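Local coordinates for protein phosphodiesterase (Salpingoeca rosetta, PDB 5VYD) that belongs to the HD-type phosphodiesterase family and holds a zinc and a magnesium ion in an all-helical fold, at residues D16-S21 and N230-A235; Y79-S84 and P291-L296. All blocks are in the same frame, centred on the assembly; numbering follows the deposited sequence.

Interaction 1: residues D16-S21 and N230-A235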
# COMPACT_ATOMS: atom_id res chain seq x y z
N ASP A 16 4.59 13.48 1.69
CA ASP A 16 3.25 13.19 2.19
C ASP A 16 2.24 13.86 1.26
O ASP A 16 2.27 15.08 1.08
CB ASP A 16 3.06 13.68 3.63
CG ASP A 16 1.78 13.13 4.27
OD1 ASP A 16 0.81 12.85 3.54
OD2 ASP A 16 1.74 12.99 5.50
N ALA A 17 1.35 13.05 0.69
CA ALA A 17 0.32 13.57 -0.21
C ALA A 17 -0.73 14.41 0.51
O ALA A 17 -1.52 15.08 -0.16
CB ALA A 17 -0.36 12.41 -0.95
N LEU A 18 -0.74 14.39 1.84
CA LEU A 18 -1.72 15.17 2.60
C LEU A 18 -1.61 16.66 2.31
O LEU A 18 -2.62 17.38 2.33
CB LEU A 18 -1.55 14.90 4.09
CG LEU A 18 -2.71 14.28 4.88
CD1 LEU A 18 -3.55 13.37 4.00
CD2 LEU A 18 -2.16 13.52 6.08
N ASP A 19 -0.40 17.15 2.04
CA ASP A 19 -0.14 18.57 1.88
C ASP A 19 -0.16 19.01 0.42
O ASP A 19 0.34 20.10 0.10
CB ASP A 19 1.21 18.92 2.52
CG ASP A 19 1.28 18.52 3.98
OD1 ASP A 19 0.26 18.67 4.69
OD2 ASP A 19 2.35 18.05 4.42
N LYS A 20 -0.72 18.20 -0.47
CA LYS A 20 -0.69 18.47 -1.90
C LYS A 20 -2.10 18.59 -2.45
O LYS A 20 -3.04 17.98 -1.93
CB LYS A 20 0.08 17.38 -2.66
CG LYS A 20 1.60 17.54 -2.68
CD LYS A 20 2.23 17.27 -1.32
CE LYS A 20 3.75 17.23 -1.41
NZ LYS A 20 4.31 18.49 -1.97
N SER A 21 -2.24 19.37 -3.52
CA SER A 21 -3.50 19.51 -4.22
C SER A 21 -3.67 18.39 -5.24
O SER A 21 -2.72 17.68 -5.57
CB SER A 21 -3.58 20.87 -4.92
OG SER A 21 -2.59 20.98 -5.92
N ASN A 230 3.05 10.21 10.23
CA ASN A 230 2.58 9.04 10.97
C ASN A 230 1.34 9.37 11.80
O ASN A 230 0.34 8.63 11.77
CB ASN A 230 3.71 8.52 11.86
CG ASN A 230 3.43 7.15 12.45
OD1 ASN A 230 4.23 6.63 13.23
ND2 ASN A 230 2.30 6.55 12.09
N LYS A 231 1.38 10.48 12.54
CA LYS A 231 0.28 10.81 13.44
C LYS A 231 -1.00 11.14 12.66
O LYS A 231 -2.08 10.66 13.01
CB LYS A 231 0.67 11.98 14.34
CG LYS A 231 -0.39 12.38 15.35
CD LYS A 231 0.21 13.21 16.48
CE LYS A 231 -0.86 13.64 17.47
NZ LYS A 231 -0.26 14.28 18.68
N ARG A 232 -0.89 11.95 11.61
CA ARG A 232 -2.07 12.37 10.86
C ARG A 232 -2.74 11.18 10.19
O ARG A 232 -3.97 11.03 10.25
CB ARG A 232 -1.68 13.43 9.83
CG ARG A 232 -1.16 14.72 10.43
CD ARG A 232 -0.64 15.66 9.35
NE ARG A 232 -1.70 16.14 8.47
CZ ARG A 232 -1.51 16.97 7.45
NH1 ARG A 232 -0.29 17.41 7.18
NH2 ARG A 232 -2.53 17.36 6.70
N TRP A 233 -1.95 10.32 9.54
CA TRP A 233 -2.53 9.18 8.83
C TRP A 233 -3.12 8.16 9.80
O TRP A 233 -4.21 7.63 9.56
CB TRP A 233 -1.49 8.53 7.94
CG TRP A 233 -1.24 9.28 6.66
CD1 TRP A 233 -0.21 10.13 6.39
CD2 TRP A 233 -2.06 9.25 5.48
NE1 TRP A 233 -0.33 10.63 5.12
CE2 TRP A 233 -1.46 10.10 4.54
CE3 TRP A 233 -3.24 8.58 5.14
CZ2 TRP A 233 -1.99 10.31 3.27
CZ3 TRP A 233 -3.76 8.79 3.87
CH2 TRP A 233 -3.14 9.64 2.95
N SER A 234 -2.41 7.88 10.90
CA SER A 234 -2.93 6.93 11.88
C SER A 234 -4.23 7.42 12.49
O SER A 234 -5.15 6.63 12.72
CB SER A 234 -1.89 6.66 12.97
OG SER A 234 -0.71 6.09 12.42
N ALA A 235 -4.33 8.73 12.74
CA ALA A 235 -5.57 9.28 13.28
C ALA A 235 -6.70 9.20 12.26
O ALA A 235 -7.87 9.02 12.64
CB ALA A 235 -5.36 10.73 13.73
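L18 fits between two flat side chains of helix 227-250, its CD2 methyl lying over one face of the W233 indole and over one face of the R232 guanidinium. CD2 of L18 stands 3.8 Å from the centroid of the five-membered ring of W233, a CH-pi contact over the ring face, while L18 CD1 packs on W233 CZ2 at 3.5 Å. On this buried side D16 meets the indole at its edge: W233 NE1 donates to D16 OD1 (3.0 Å), nearly within the ring plane but 31° out of that of the carboxylate. The same oxygen accepts from the backbone N of L18 at 2.8 Å, from the opposite face, closing an Asx turn at the start of the short 3-10 segment. Two N-H groups thus fix the carboxylate, whose CG is anti to the backbone N (chi1 -168°), and the turn that presents L18 is tied to the indole. In the helical phosphodiesterase fold this joins the loop before helix 22-35 to W233, whose side chain is about 9 Å from the zinc ion; F65 and H221 meet W233 edge-to-face. Toward solvent the contact thins to a single salt bridge, R232 NH1 to D19 OD1 at 2.8 Å. The bend at chi3 (66°) of R232 turns its guanidinium across L18; OD1 of exposed D19 lies in the guanidinium plane and takes the N-H on its syn lone pair.

Interaction 2: residues Y79-S84 and P291-L296; sequences YLLLTS and PKLDFL
A small packing contact of leucines, a serine and a lysine methylene, without a hydrogen bond across it, joins the later part of helix 68-86 to the turn that leads into helix 295-316. It buries 207 Å² in all, and the nearest CA atoms are those of S84 and K292, 7.0 Å apart. At the buried end, L81 and L293 cross at about a right angle. The CD2 methyl of L81 meets the forked end of L293, with L293 CD2 at 4.0 Å and CD1 scarcely farther. L81 reaches this place because its CG is anti to the carbonyl carbon (chi1 -67°), which carries the branch toward the turn although the bond leaving its backbone does not aim there. L296, three residues on from L293, adds a looser touch through CD1, 4.4 Å from L81 CD2. In the all-helical phosphodiesterase fold these leucines continue a core shared with other helices: L81 also packs on T217 and A218 of helix 204-219, L293 on L286 of helix 264-289. The P291-L293 stretch is a 3-10 turn, closed by the bond from D294 N to P291 O, and it sets K292 and L293 side by side facing S84. Here the contact changes character. S84 turns OG anti to its own N (chi1 159°), laying the hydroxyl oxygen against L293 CD2 at 3.7 Å. Beyond it the extended chain of K292 runs past the end of the segment on helix 68-86, its CD methylene 3.4 Å from the backbone O of S84; this outer edge, with K292 exposed, faces solvent.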
# COMPACT_ATOMS: atom_id res chain seq x y z
N TYR A 79 7.71 3.54 -5.54
CA TYR A 79 8.78 4.07 -6.37
C TYR A 79 10.11 4.06 -5.61
O TYR A 79 11.14 3.63 -6.14
CB TYR A 79 8.44 5.48 -6.83
CG TYR A 79 9.60 6.19 -7.50
CD1 TYR A 79 9.85 6.04 -8.86
CD2 TYR A 79 10.45 7.01 -6.77
CE1 TYR A 79 10.92 6.68 -9.47
CE2 TYR A 79 11.52 7.65 -7.37
CZ TYR A 79 11.75 7.48 -8.71
OH TYR A 79 12.81 8.13 -9.31
N LEU A 80 10.09 4.54 -4.36
CA LEU A 80 11.32 4.59 -3.57
C LEU A 80 11.84 3.19 -3.27
O LEU A 80 13.05 2.94 -3.35
CB LEU A 80 11.08 5.36 -2.28
CG LEU A 80 10.70 6.83 -2.47
CD1 LEU A 80 10.48 7.52 -1.14
CD2 LEU A 80 11.77 7.55 -3.29
N LEU A 81 10.95 2.26 -2.92
CA LEU A 81 11.39 0.90 -2.59
C LEU A 81 12.01 0.22 -3.81
O LEU A 81 13.11 -0.34 -3.72
CB LEU A 81 10.21 0.09 -2.05
CG LEU A 81 9.65 0.53 -0.70
CD1 LEU A 81 8.46 -0.31 -0.30
CD2 LEU A 81 10.74 0.47 0.37
N LEU A 82 11.32 0.26 -4.95
CA LEU A 82 11.84 -0.37 -6.16
C LEU A 82 13.14 0.30 -6.60
O LEU A 82 14.11 -0.38 -6.95
CB LEU A 82 10.80 -0.32 -7.27
CG LEU A 82 9.51 -1.11 -7.03
CD1 LEU A 82 8.50 -0.84 -8.13
CD2 LEU A 82 9.82 -2.60 -6.93
N THR A 83 13.18 1.63 -6.59
CA THR A 83 14.38 2.36 -6.99
C THR A 83 15.57 1.99 -6.12
O THR A 83 16.71 1.89 -6.60
CB THR A 83 14.12 3.87 -6.95
OG1 THR A 83 13.61 4.30 -8.22
CG2 THR A 83 15.38 4.65 -6.61
N SER A 84 15.33 1.75 -4.83
CA SER A 84 16.42 1.50 -3.90
C SER A 84 16.88 0.05 -3.89
O SER A 84 18.03 -0.21 -3.52
CB SER A 84 16.01 1.92 -2.49
OG SER A 84 16.80 1.27 -1.52
N PRO A 291 19.62 -5.07 2.77
CA PRO A 291 20.30 -4.18 3.73
C PRO A 291 20.19 -2.71 3.39
O PRO A 291 20.32 -1.87 4.29
CB PRO A 291 21.76 -4.66 3.69
CG PRO A 291 21.69 -6.05 3.16
CD PRO A 291 20.55 -6.06 2.19
N LYS A 292 19.95 -2.36 2.13
CA LYS A 292 19.79 -0.95 1.78
C LYS A 292 18.56 -0.31 2.42
O LYS A 292 18.46 0.92 2.41
CB LYS A 292 19.74 -0.78 0.26
CG LYS A 292 21.09 -0.93 -0.43
CD LYS A 292 20.99 -0.70 -1.93
CE LYS A 292 22.36 -0.79 -2.59
NZ LYS A 292 22.26 -0.78 -4.07
N LEU A 293 17.65 -1.10 2.98
CA LEU A 293 16.43 -0.58 3.57
C LEU A 293 16.48 -0.52 5.10
O LEU A 293 15.45 -0.20 5.72
CB LEU A 293 15.22 -1.42 3.14
CG LEU A 293 14.89 -1.41 1.64
CD1 LEU A 293 13.68 -2.28 1.35
CD2 LEU A 293 14.66 0.01 1.16
N ASP A 294 17.63 -0.80 5.72
CA ASP A 294 17.64 -0.81 7.18
C ASP A 294 17.60 0.59 7.79
O ASP A 294 17.42 0.70 9.01
CB ASP A 294 18.85 -1.59 7.73
CG ASP A 294 20.19 -1.04 7.25
OD1 ASP A 294 20.39 0.20 7.25
OD2 ASP A 294 21.08 -1.85 6.91
N PHE A 295 17.74 1.65 6.99
CA PHE A 295 17.52 2.99 7.51
C PHE A 295 16.07 3.20 7.94
O PHE A 295 15.80 4.10 8.74
CB PHE A 295 17.91 4.05 6.47
CG PHE A 295 17.02 4.08 5.27
CD1 PHE A 295 17.25 3.24 4.19
CD2 PHE A 295 15.95 4.96 5.21
CE1 PHE A 295 16.43 3.27 3.08
CE2 PHE A 295 15.12 4.99 4.10
CZ PHE A 295 15.36 4.15 3.03
N LEU A 296 15.14 2.40 7.41
CA LEU A 296 13.75 2.51 7.82
C LEU A 296 13.54 2.02 9.25
O LEU A 296 12.59 2.44 9.92
CB LEU A 296 12.86 1.74 6.85
CG LEU A 296 12.82 2.29 5.42
CD1 LEU A 296 12.10 1.34 4.49
CD2 LEU A 296 12.15 3.66 5.41

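How the interactions relate
Interactions 1 and 2 lie 21 Å apart between centres, their nearest atoms about 9 Å from each other, and do not touch. Along the chain their segments alternate: 16-21, 79-84, 230-235, then 291-296, so each contact ties an early part of the chain to a late one. Helix 68-86 links the two regions. It carries segment 79-84, while its earlier residues R69 and M73 pack against the loop of interaction 1; that helix also holds zinc ligand H70. Helix 295-316 gives a second connection, since its N-terminal end enters interaction 2 and W307 on the same helix is hydrogen-bonded to N230. Interaction 1 packs the N-terminal loop on a helix near the metal site, while interaction 2 joins helix 68-86 to the C-terminal helix.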